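Rho guanine nucleotide exchange factor 12 (Homo sapiens, PDB 1TXD) acts as a guanine nucleotide exchange factor for the GTPase RhoA, the crystallised fragment being its catalytic DH domain together with the adjoining PH domain. Local coordinates at residues L132-I135 and K136-Q139; V149-A152 and E153-P156; L224-Y227 and Q228-L231; V45-V49 and F50-V54. The protein carries 1 engineered substitution. All blocks are in the same frame, centred on the assembly; numbering follows the deposited sequence.

Interaction 1 of 4, residues L132-I135 and K136-Q139; sequences LEMI and KSRQ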
loop_
_atom_site.group_PDB
_atom_site.type_symbol
_atom_site.label_atom_id
_atom_site.label_comp_id
_atom_site.label_asym_id
_atom_site.label_seq_id
_atom_site.Cartn_x
_atom_site.Cartn_y
_atom_site.Cartn_z
ATOM N N LEU A 132 2.265 3.815 9.588
ATOM C CA LEU A 132 1.802 2.996 10.705
ATOM C C LEU A 132 3.016 2.605 11.530
ATOM O O LEU A 132 2.910 2.333 12.701
ATOM C CB LEU A 132 1.090 1.720 10.204
ATOM C CG LEU A 132 -0.305 1.876 9.579
ATOM C CD1 LEU A 132 -1.013 0.607 9.539
ATOM C CD2 LEU A 132 -1.211 2.911 10.258
ATOM N N GLU A 133 4.172 2.513 10.894
ATOM C CA GLU A 133 5.363 2.083 11.588
ATOM C C GLU A 133 5.951 3.249 12.314
ATOM O O GLU A 133 6.509 3.066 13.377
ATOM C CB GLU A 133 6.361 1.385 10.634
ATOM C CG GLU A 133 7.802 1.436 11.145
ATOM C CD GLU A 133 8.069 0.454 12.245
ATOM O OE1 GLU A 133 7.478 -0.685 12.171
ATOM O OE2 GLU A 133 8.908 0.807 13.145
ATOM N N MET A 134 5.782 4.447 11.783
ATOM C CA MET A 134 6.257 5.639 12.449
ATOM C C MET A 134 5.414 5.935 13.694
ATOM O O MET A 134 5.919 6.357 14.674
ATOM C CB MET A 134 6.205 6.832 11.505
ATOM C CG MET A 134 6.704 8.069 12.038
ATOM S SD MET A 134 8.322 7.948 12.817
ATOM C CE MET A 134 9.456 8.502 11.433
ATOM N N ILE A 135 4.103 5.778 13.608
ATOM C CA ILE A 135 3.227 5.849 14.763
ATOM C C ILE A 135 3.699 4.903 15.868
ATOM O O ILE A 135 3.878 5.379 16.954
ATOM C CB ILE A 135 1.746 5.581 14.368
ATOM C CG1 ILE A 135 1.207 6.664 13.429
ATOM C CG2 ILE A 135 0.843 5.363 15.582
ATOM C CD1 ILE A 135 0.004 6.105 12.626
ATOM N N LYS A 136 3.931 3.596 15.594
ATOM C CA LYS A 136 4.457 2.690 16.589
ATOM C C LYS A 136 5.791 3.110 17.157
ATOM O O LYS A 136 6.012 2.956 18.354
ATOM C CB LYS A 136 4.672 1.257 16.041
ATOM C CG LYS A 136 3.409 0.493 15.687
ATOM C CD LYS A 136 3.574 -1.017 16.022
ATOM C CE LYS A 136 4.495 -1.713 15.018
ATOM N NZ LYS A 136 4.914 -3.136 15.428
ATOM N N SER A 137 6.696 3.609 16.302
ATOM C CA SER A 137 8.024 3.937 16.769
ATOM C C SER A 137 7.935 5.182 17.621
ATOM O O SER A 137 8.610 5.230 18.622
ATOM C CB SER A 137 9.091 4.043 15.651
ATOM O OG SER A 137 8.934 5.193 14.861
ATOM N N ARG A 138 7.100 6.149 17.303
ATOM C CA ARG A 138 6.983 7.318 18.233
ATOM C C ARG A 138 6.256 6.909 19.516
ATOM O O ARG A 138 6.566 7.408 20.568
ATOM C CB ARG A 138 6.356 8.529 17.592
ATOM C CG ARG A 138 7.033 9.121 16.313
ATOM C CD ARG A 138 8.500 9.227 16.369
ATOM N NE ARG A 138 9.022 10.046 17.422
ATOM C CZ ARG A 138 10.301 10.049 17.744
ATOM N NH1 ARG A 138 11.118 9.266 17.099
ATOM N NH2 ARG A 138 10.765 10.850 18.695
ATOM N N GLN A 139 5.319 5.958 19.461
ATOM C CA GLN A 139 4.634 5.539 20.679
ATOM C C GLN A 139 5.677 4.919 21.643
ATOM O O GLN A 139 5.639 5.130 22.898
ATOM C CB GLN A 139 3.503 4.509 20.363
ATOM C CG GLN A 139 2.295 5.210 19.735
ATOM C CD GLN A 139 1.193 4.317 19.329
ATOM O OE1 GLN A 139 1.388 3.298 18.616
ATOM N NE2 GLN A 139 0.024 4.655 19.787
#
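From Met134 to Arg138 and from Ile135 to Gln139 the backbone keeps regular alpha-helical i to i+4 bonds, Arg138 N reaching Met134 O at 2.9 Å and Gln139 N reaching Ile135 O at 2.9 Å. Side chains one turn apart run alongside each other. Met134 starts anti to its own nitrogen (chi1 -178°), then bends at chi2 (50°), which carries Met134 SD forward along the helix to 3.5 Å from Ser137 OG and 3.8 Å from Arg138 CD. A flexible thioether suits this place because it can lie against a hydroxyl on one neighbour and the methylenes of another; beyond, it packs on Lys67 and Ile68 of helix 62-69. The aliphatic part of Arg138 serves as the apolar partner, while its guanidinium has a weak, long ion pair with Glu64. On the next strip round the helix, the beta-branched Ile135 and the longer Gln139 lie side by side, pointing the same way: Gln139 CG sits 3.2 Å from Ile135 O, and Gln139 OE1 is 3.7 Å from Ile135 CG2. Gln139 also packs on Phe145 and Val149, so an alanine here would probably uncover the Ile135 CG2 methyl and open a gap toward helix 143-154. Glu133 and the exposed Lys136 carry opposite charges, Glu133 OE1 and Lys136 NZ standing 4.8 Å apart without contact. Buried Ile135, with Ile68, Leu163 and Ile167 about it, marks the inward side of an amphipathic helix, the building element of the all-helical DH domain.

Interaction 2 of 4, residues V149-A152 and E153-P156; sequences VQDA and ESNP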
loop_
_atom_site.group_PDB
_atom_site.type_symbol
_atom_site.label_atom_id
_atom_site.label_comp_id
_atom_site.label_asym_id
_atom_site.label_seq_id
_atom_site.Cartn_x
_atom_site.Cartn_y
_atom_site.Cartn_z
ATOM N N VAL A 149 -1.722 10.300 21.606
ATOM C CA VAL A 149 -2.467 9.374 20.829
ATOM C C VAL A 149 -3.519 8.697 21.678
ATOM O O VAL A 149 -4.661 8.611 21.252
ATOM C CB VAL A 149 -1.560 8.343 20.164
ATOM C CG1 VAL A 149 -2.358 7.095 19.694
ATOM C CG2 VAL A 149 -0.861 8.979 19.002
ATOM N N GLN A 150 -3.153 8.259 22.894
ATOM C CA GLN A 150 -4.125 7.622 23.776
ATOM C C GLN A 150 -5.232 8.579 24.146
ATOM O O GLN A 150 -6.392 8.207 24.159
ATOM C CB GLN A 150 -3.460 7.083 25.043
ATOM C CG GLN A 150 -4.388 6.220 25.920
ATOM C CD GLN A 150 -3.722 5.791 27.203
ATOM O OE1 GLN A 150 -2.484 5.813 27.307
ATOM N NE2 GLN A 150 -4.534 5.407 28.204
ATOM N N ASP A 151 -4.902 9.809 24.498
ATOM C CA ASP A 151 -5.965 10.771 24.741
ATOM C C ASP A 151 -6.880 10.913 23.503
ATOM O O ASP A 151 -8.127 10.770 23.603
ATOM C CB ASP A 151 -5.376 12.086 25.143
ATOM C CG ASP A 151 -6.424 13.085 25.560
ATOM O OD1 ASP A 151 -6.644 14.046 24.798
ATOM O OD2 ASP A 151 -7.083 13.006 26.623
ATOM N N ALA A 152 -6.281 11.086 22.316
ATOM C CA ALA A 152 -7.075 11.403 21.137
ATOM C C ALA A 152 -8.032 10.274 20.809
ATOM O O ALA A 152 -9.189 10.555 20.441
ATOM C CB ALA A 152 -6.209 11.711 19.936
ATOM N N GLU A 153 -7.553 9.034 20.923
ATOM C CA GLU A 153 -8.339 7.855 20.608
ATOM C C GLU A 153 -9.481 7.599 21.630
ATOM O O GLU A 153 -10.378 6.816 21.382
ATOM C CB GLU A 153 -7.453 6.583 20.519
ATOM C CG GLU A 153 -6.411 6.638 19.430
ATOM C CD GLU A 153 -5.409 5.490 19.453
ATOM O OE1 GLU A 153 -5.218 4.869 20.510
ATOM O OE2 GLU A 153 -4.790 5.226 18.396
ATOM N N SER A 154 -9.402 8.245 22.774
ATOM C CA SER A 154 -10.497 8.254 23.717
ATOM C C SER A 154 -11.665 9.174 23.281
ATOM O O SER A 154 -12.784 8.994 23.754
ATOM C CB SER A 154 -9.988 8.612 25.117
ATOM O OG SER A 154 -9.954 10.006 25.322
ATOM N N ASN A 155 -11.406 10.137 22.379
ATOM C CA ASN A 155 -12.465 10.969 21.780
ATOM C C ASN A 155 -13.568 10.090 21.212
ATOM O O ASN A 155 -13.256 9.193 20.460
ATOM C CB ASN A 155 -11.887 11.846 20.636
ATOM C CG ASN A 155 -12.761 13.038 20.317
ATOM O OD1 ASN A 155 -13.933 12.890 20.069
ATOM N ND2 ASN A 155 -12.193 14.219 20.347
ATOM N N PRO A 156 -14.829 10.300 21.572
ATOM C CA PRO A 156 -15.949 9.524 20.984
ATOM C C PRO A 156 -16.011 9.492 19.461
ATOM O O PRO A 156 -16.508 8.506 18.904
ATOM C CB PRO A 156 -17.223 10.202 21.559
ATOM C CG PRO A 156 -16.788 10.876 22.813
ATOM C CD PRO A 156 -15.297 11.206 22.653
#
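Ser154 grips Asp151 O twice. Ser154 OG bonds to Asp151 O at 2.6 Å, in the carbonyl plane and on a lone pair, while Ser154 N bonds to the same oxygen at 2.9 Å from above the plane. The serine hydroxyl can reach back like this because it stands between its own nitrogen and carbonyl carbon (chi1 87°). Asn155 N then bonds to Ala152 O at 3.0 Å, so the final turn tightens to i to i+3 spacing as the helix runs out. One residue earlier than Ser154, Glu153 N keeps the regular bond to Val149 O, and the extended glutamate chain lays its carboxylate across the valine, Glu153 OE2 3.3 Å from Val149 CG1. Although it lies against a methyl, Glu153 OE2 has a polar partner, the backbone N-H of Leu163, which helps to fix the carboxylate. In the second shell, Asn155 OD1 takes the N-H of Leu157 in an Asx turn, and Pro156 between them has no N-H to continue the helix. Small Ala152 suits the buried side, where Val49 and Phe50 come close. The end of helix 143-154 thus lies against helix 20-57 and is pinned by Glu153 to helix 163-166.

Interaction 3 of 4, residues L224-Y227 and Q228-L231; sequences LEDY and QRRL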
loop_
_atom_site.group_PDB
_atom_site.type_symbol
_atom_site.label_atom_id
_atom_site.label_comp_id
_atom_site.label_asym_id
_atom_site.label_seq_id
_atom_site.Cartn_x
_atom_site.Cartn_y
_atom_site.Cartn_z
ATOM N N LEU A 224 11.990 -3.650 3.474
ATOM C CA LEU A 224 13.424 -3.413 3.405
ATOM C C LEU A 224 13.907 -2.423 4.390
ATOM O O LEU A 224 14.925 -2.646 5.036
ATOM C CB LEU A 224 13.805 -2.930 2.004
ATOM C CG LEU A 224 14.162 -4.040 1.022
ATOM C CD1 LEU A 224 14.620 -3.400 -0.283
ATOM C CD2 LEU A 224 15.253 -4.925 1.596
ATOM N N GLU A 225 13.183 -1.310 4.532
ATOM C CA GLU A 225 13.630 -0.228 5.421
ATOM C C GLU A 225 13.718 -0.740 6.863
ATOM O O GLU A 225 14.552 -0.315 7.680
ATOM C CB GLU A 225 12.613 0.920 5.319
ATOM C CG GLU A 225 13.025 2.186 5.981
ATOM C CD GLU A 225 12.055 3.312 5.631
ATOM O OE1 GLU A 225 12.060 3.751 4.466
ATOM O OE2 GLU A 225 11.291 3.739 6.516
ATOM N N ASP A 226 12.790 -1.638 7.161
ATOM C CA ASP A 226 12.737 -2.387 8.415
ATOM C C ASP A 226 13.921 -3.340 8.505
ATOM O O ASP A 226 14.588 -3.409 9.530
ATOM C CB ASP A 226 11.435 -3.215 8.485
ATOM C CG ASP A 226 11.189 -3.786 9.880
ATOM O OD1 ASP A 226 11.052 -2.981 10.846
ATOM O OD2 ASP A 226 11.134 -5.021 10.085
ATOM N N TYR A 227 14.171 -4.094 7.432
ATOM C CA TYR A 227 15.311 -5.002 7.442
ATOM C C TYR A 227 16.582 -4.175 7.597
ATOM O O TYR A 227 17.416 -4.480 8.440
ATOM C CB TYR A 227 15.326 -5.831 6.173
ATOM C CG TYR A 227 14.175 -6.791 6.041
ATOM C CD1 TYR A 227 13.360 -7.141 7.125
ATOM C CD2 TYR A 227 13.928 -7.390 4.843
ATOM C CE1 TYR A 227 12.287 -8.037 6.973
ATOM C CE2 TYR A 227 12.893 -8.290 4.684
ATOM C CZ TYR A 227 12.078 -8.621 5.744
ATOM O OH TYR A 227 11.060 -9.542 5.513
ATOM N N GLN A 228 16.699 -3.083 6.844
ATOM C CA GLN A 228 17.891 -2.223 6.914
ATOM C C GLN A 228 18.125 -1.663 8.299
ATOM O O GLN A 228 19.269 -1.358 8.669
ATOM C CB GLN A 228 17.814 -1.053 5.912
ATOM C CG GLN A 228 19.066 -0.096 5.892
ATOM C CD GLN A 228 20.383 -0.806 5.494
ATOM O OE1 GLN A 228 20.399 -2.005 5.222
ATOM N NE2 GLN A 228 21.475 -0.056 5.471
ATOM N N ARG A 229 17.053 -1.523 9.068
ATOM C CA ARG A 229 17.159 -0.983 10.432
ATOM C C ARG A 229 17.700 -2.061 11.369
ATOM O O ARG A 229 18.604 -1.813 12.146
ATOM C CB ARG A 229 15.790 -0.482 10.912
ATOM C CG ARG A 229 15.812 0.434 12.121
ATOM C CD ARG A 229 14.407 0.811 12.634
ATOM N NE ARG A 229 13.491 -0.332 12.620
ATOM C CZ ARG A 229 13.511 -1.350 13.489
ATOM N NH1 ARG A 229 14.384 -1.386 14.494
ATOM N NH2 ARG A 229 12.640 -2.347 13.356
ATOM N N ARG A 230 17.160 -3.271 11.247
ATOM C CA ARG A 230 17.540 -4.407 12.100
ATOM C C ARG A 230 18.930 -5.017 11.765
ATOM O O ARG A 230 19.476 -5.811 12.533
ATOM C CB ARG A 230 16.431 -5.477 12.036
ATOM C CG ARG A 230 15.053 -4.939 12.503
ATOM C CD ARG A 230 14.003 -6.009 12.771
ATOM N NE ARG A 230 13.715 -6.805 11.572
ATOM C CZ ARG A 230 13.392 -8.102 11.559
ATOM N NH1 ARG A 230 13.313 -8.803 12.685
ATOM N NH2 ARG A 230 13.149 -8.712 10.403
ATOM N N LEU A 231 19.488 -4.617 10.621
ATOM C CA LEU A 231 20.798 -5.071 10.144
ATOM C C LEU A 231 21.907 -4.773 11.158
ATOM O O LEU A 231 22.077 -3.634 11.590
ATOM C CB LEU A 231 21.109 -4.405 8.786
ATOM C CG LEU A 231 22.263 -4.905 7.902
ATOM C CD1 LEU A 231 21.855 -6.163 7.120
ATOM C CD2 LEU A 231 22.762 -3.798 6.945
#
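Asp226 spreads its carboxylate between two arginines that approach it differently. Arg229 comes from above: Arg229 NH2 donates to Asp226 OD1 at 3.0 Å, 40° out of the carboxylate plane, yet the oxygen lies close to the arginine's own guanidinium plane. The two flat groups are therefore strongly turned against each other. Arg230 is set more nearly parallel, its guanidinium plane only 19° from that of the carboxylate, and Arg230 NE stands 3.5 Å from Asp226 OD2; since the oxygen lies well out of the guanidinium plane, this second salt bridge rests on charge alone. Arg229 reaches the acid because its chain, extended at first, folds at chi3 (41°). Aspartate suits the centre of this network, being short enough to stay close to the helix and able to offer one oxygen to each arginine. These residues occupy the last turns of helix 191-230, the long helix that leads from the DH domain to the PH domain; Leu231 is the first residue after it to leave helical geometry. Tyr227 and Arg230 point the same way, Arg230 NH2 lying 3.6 Å from Tyr227 CE1 with the ring carbon near the plane of the guanidinium. The broad ring also packs on Met257, Tyr276, Leu278 and Leu294 of the PH strands. Gln228, bent at its second torsion, turns its amide away to bond through NE2 with Leu250 O and through OE1 with Leu252 N. Gln228 N, meanwhile, bonds to Leu224 O at 2.6 Å.

Interaction 4 of 4, residues V45-V49 and F50-V54; sequences VLDQV and FYQRV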
loop_
_atom_site.group_PDB
_atom_site.type_symbol
_atom_site.label_atom_id
_atom_site.label_comp_id
_atom_site.label_asym_id
_atom_site.label_seq_id
_atom_site.Cartn_x
_atom_site.Cartn_y
_atom_site.Cartn_z
ATOM N N VAL A 45 -12.273 13.581 10.974
ATOM C CA VAL A 45 -11.810 12.996 12.243
ATOM C C VAL A 45 -10.290 12.864 12.256
ATOM O O VAL A 45 -9.700 13.362 13.183
ATOM C CB VAL A 45 -12.456 11.608 12.624
ATOM C CG1 VAL A 45 -11.822 11.002 13.932
ATOM C CG2 VAL A 45 -13.905 11.718 12.792
ATOM N N LEU A 46 -9.654 12.157 11.291
ATOM C CA LEU A 46 -8.197 12.160 11.201
ATOM C C LEU A 46 -7.676 13.565 11.378
ATOM O O LEU A 46 -6.717 13.807 12.140
ATOM C CB LEU A 46 -7.686 11.716 9.864
ATOM C CG LEU A 46 -7.669 10.179 9.782
ATOM C CD1 LEU A 46 -7.197 9.833 8.463
ATOM C CD2 LEU A 46 -6.685 9.688 10.870
ATOM N N ASP A 47 -8.174 14.420 10.537
ATOM C CA ASP A 47 -7.684 15.833 10.523
ATOM C C ASP A 47 -7.884 16.504 11.836
ATOM O O ASP A 47 -6.965 17.187 12.321
ATOM C CB ASP A 47 -8.291 16.648 9.349
ATOM C CG ASP A 47 -7.809 18.053 9.306
ATOM O OD1 ASP A 47 -8.659 18.936 9.532
ATOM O OD2 ASP A 47 -6.605 18.380 9.170
ATOM N N GLN A 48 -9.058 16.417 12.413
ATOM C CA GLN A 48 -9.362 17.374 13.514
ATOM C C GLN A 48 -8.908 16.803 14.863
ATOM O O GLN A 48 -8.368 17.529 15.708
ATOM C CB GLN A 48 -10.837 17.763 13.560
ATOM C CG GLN A 48 -11.273 18.815 12.493
ATOM C CD GLN A 48 -10.483 20.118 12.571
ATOM O OE1 GLN A 48 -10.613 20.872 13.545
ATOM N NE2 GLN A 48 -9.683 20.405 11.543
ATOM N N VAL A 49 -9.047 15.483 15.017
ATOM C CA VAL A 49 -8.748 14.854 16.300
ATOM C C VAL A 49 -7.238 14.610 16.443
ATOM O O VAL A 49 -6.717 14.828 17.533
ATOM C CB VAL A 49 -9.564 13.566 16.533
ATOM C CG1 VAL A 49 -9.139 12.878 17.822
ATOM C CG2 VAL A 49 -11.044 13.890 16.572
ATOM N N PHE A 50 -6.569 14.230 15.324
ATOM C CA PHE A 50 -5.191 13.851 15.290
ATOM C C PHE A 50 -4.270 14.908 14.730
ATOM O O PHE A 50 -3.403 15.376 15.451
ATOM C CB PHE A 50 -4.973 12.491 14.548
ATOM C CG PHE A 50 -5.626 11.363 15.237
ATOM C CD1 PHE A 50 -5.010 10.725 16.311
ATOM C CD2 PHE A 50 -6.922 11.013 14.934
ATOM C CE1 PHE A 50 -5.661 9.754 17.023
ATOM C CE2 PHE A 50 -7.574 10.009 15.641
ATOM C CZ PHE A 50 -6.936 9.378 16.688
ATOM N N TYR A 51 -4.404 15.242 13.443
ATOM C CA TYR A 51 -3.367 15.952 12.747
ATOM C C TYR A 51 -3.314 17.378 13.267
ATOM O O TYR A 51 -2.254 17.857 13.679
ATOM C CB TYR A 51 -3.596 15.988 11.237
ATOM C CG TYR A 51 -2.622 16.929 10.555
ATOM C CD1 TYR A 51 -1.338 16.542 10.280
ATOM C CD2 TYR A 51 -2.967 18.260 10.331
ATOM C CE1 TYR A 51 -0.386 17.452 9.717
ATOM C CE2 TYR A 51 -2.053 19.178 9.751
ATOM C CZ TYR A 51 -0.759 18.734 9.415
ATOM O OH TYR A 51 0.142 19.626 8.853
ATOM N N GLN A 52 -4.438 18.044 13.262
ATOM C CA GLN A 52 -4.446 19.481 13.675
ATOM C C GLN A 52 -3.948 19.617 15.124
ATOM O O GLN A 52 -3.042 20.378 15.388
ATOM C CB GLN A 52 -5.812 20.088 13.530
ATOM C CG GLN A 52 -6.342 20.394 12.082
ATOM C CD GLN A 52 -5.389 21.175 11.163
ATOM O OE1 GLN A 52 -4.864 22.262 11.560
ATOM N NE2 GLN A 52 -5.245 20.708 9.918
ATOM N N ARG A 53 -4.506 18.855 16.053
ATOM C CA ARG A 53 -4.063 18.864 17.464
ATOM C C ARG A 53 -2.560 18.592 17.696
ATOM O O ARG A 53 -1.893 19.345 18.384
ATOM C CB ARG A 53 -4.867 17.843 18.278
ATOM C CG ARG A 53 -6.341 18.191 18.449
ATOM C CD ARG A 53 -6.675 18.651 19.862
ATOM N NE ARG A 53 -8.096 18.880 20.059
ATOM C CZ ARG A 53 -8.636 19.276 21.216
ATOM N NH1 ARG A 53 -7.869 19.467 22.302
ATOM N NH2 ARG A 53 -9.960 19.461 21.294
ATOM N N VAL A 54 -2.026 17.510 17.129
ATOM C CA VAL A 54 -0.638 17.173 17.338
ATOM C C VAL A 54 0.293 18.209 16.751
ATOM O O VAL A 54 1.360 18.467 17.269
ATOM C CB VAL A 54 -0.299 15.781 16.721
ATOM C CG1 VAL A 54 0.017 15.880 15.255
ATOM C CG2 VAL A 54 0.903 15.192 17.423
#
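Leu46 O is held by two backbone donors: Tyr51 N at 3.0 Å, nearly in line with the carbonyl bond, and Phe50 N at 3.2 Å, from above the carbonyl plane. The first spans five residues rather than four, and Gln52 N repeats that spacing on Asp47 O. The side chains of Asp47 and Gln52 are bonded as well. Gln52 NE2 donates to Asp47 OD2 at 2.8 Å on the syn lone pair, almost perfectly straight (175°) and within the amide plane. Asp47 OD1 accepts Gln48 NE2 at 2.7 Å, from above the carboxylate plane. Two amides thus hold one acid, one at each oxygen, which fixes its rotation and satisfies a carboxylate that is itself buried. A leucine in place of Asp47 has no carboxylate for either glutamine amide, and both would probably be set free to turn, their N-H groups left without this mate. The i to i+5 bonds mark a pi-type widening (pi bulge) within helix 20-57, the long first helix of the DH bundle. On another side of the helix Val49 lies over one face of the Phe50 ring, Val49 CG1 4.2 Å from the centroid and 22° off the normal, a CH-pi contact between consecutive residues. Leu46 CD2 adds a contact to Phe50 CD2 at 4.3 Å. Phe50 suits this buried place because a flat apolar ring can fill the space beside Ala152, Leu163 and Ile166. Tyr51, with CG anti to its nitrogen (chi1 171°), swings its ring out to meet Phe69 edge-to-face.

Overall arrangement
All four contacts are local, each within one helix or at its end, so they follow in series along the chain, with none nested or crossed and none closing a long loop. Interaction 4 comes first, late in helix 20-57. Interaction 1 follows in helix 128-141 and interaction 2 at the end of the next helix, 143-154. Interaction 2 links the DH contacts: Val149 meets Gln139 of interaction 1, and Ala152, Glu153 and Asn155 pack on Val49 and Phe50 of interaction 4. Interaction 3 lies last, where helix 191-230 enters the PH domain; its centre is about 15 Å from that of interaction 1, without touching it, about 31 Å from that of interaction 2 and about 30 Å from that of interaction 4.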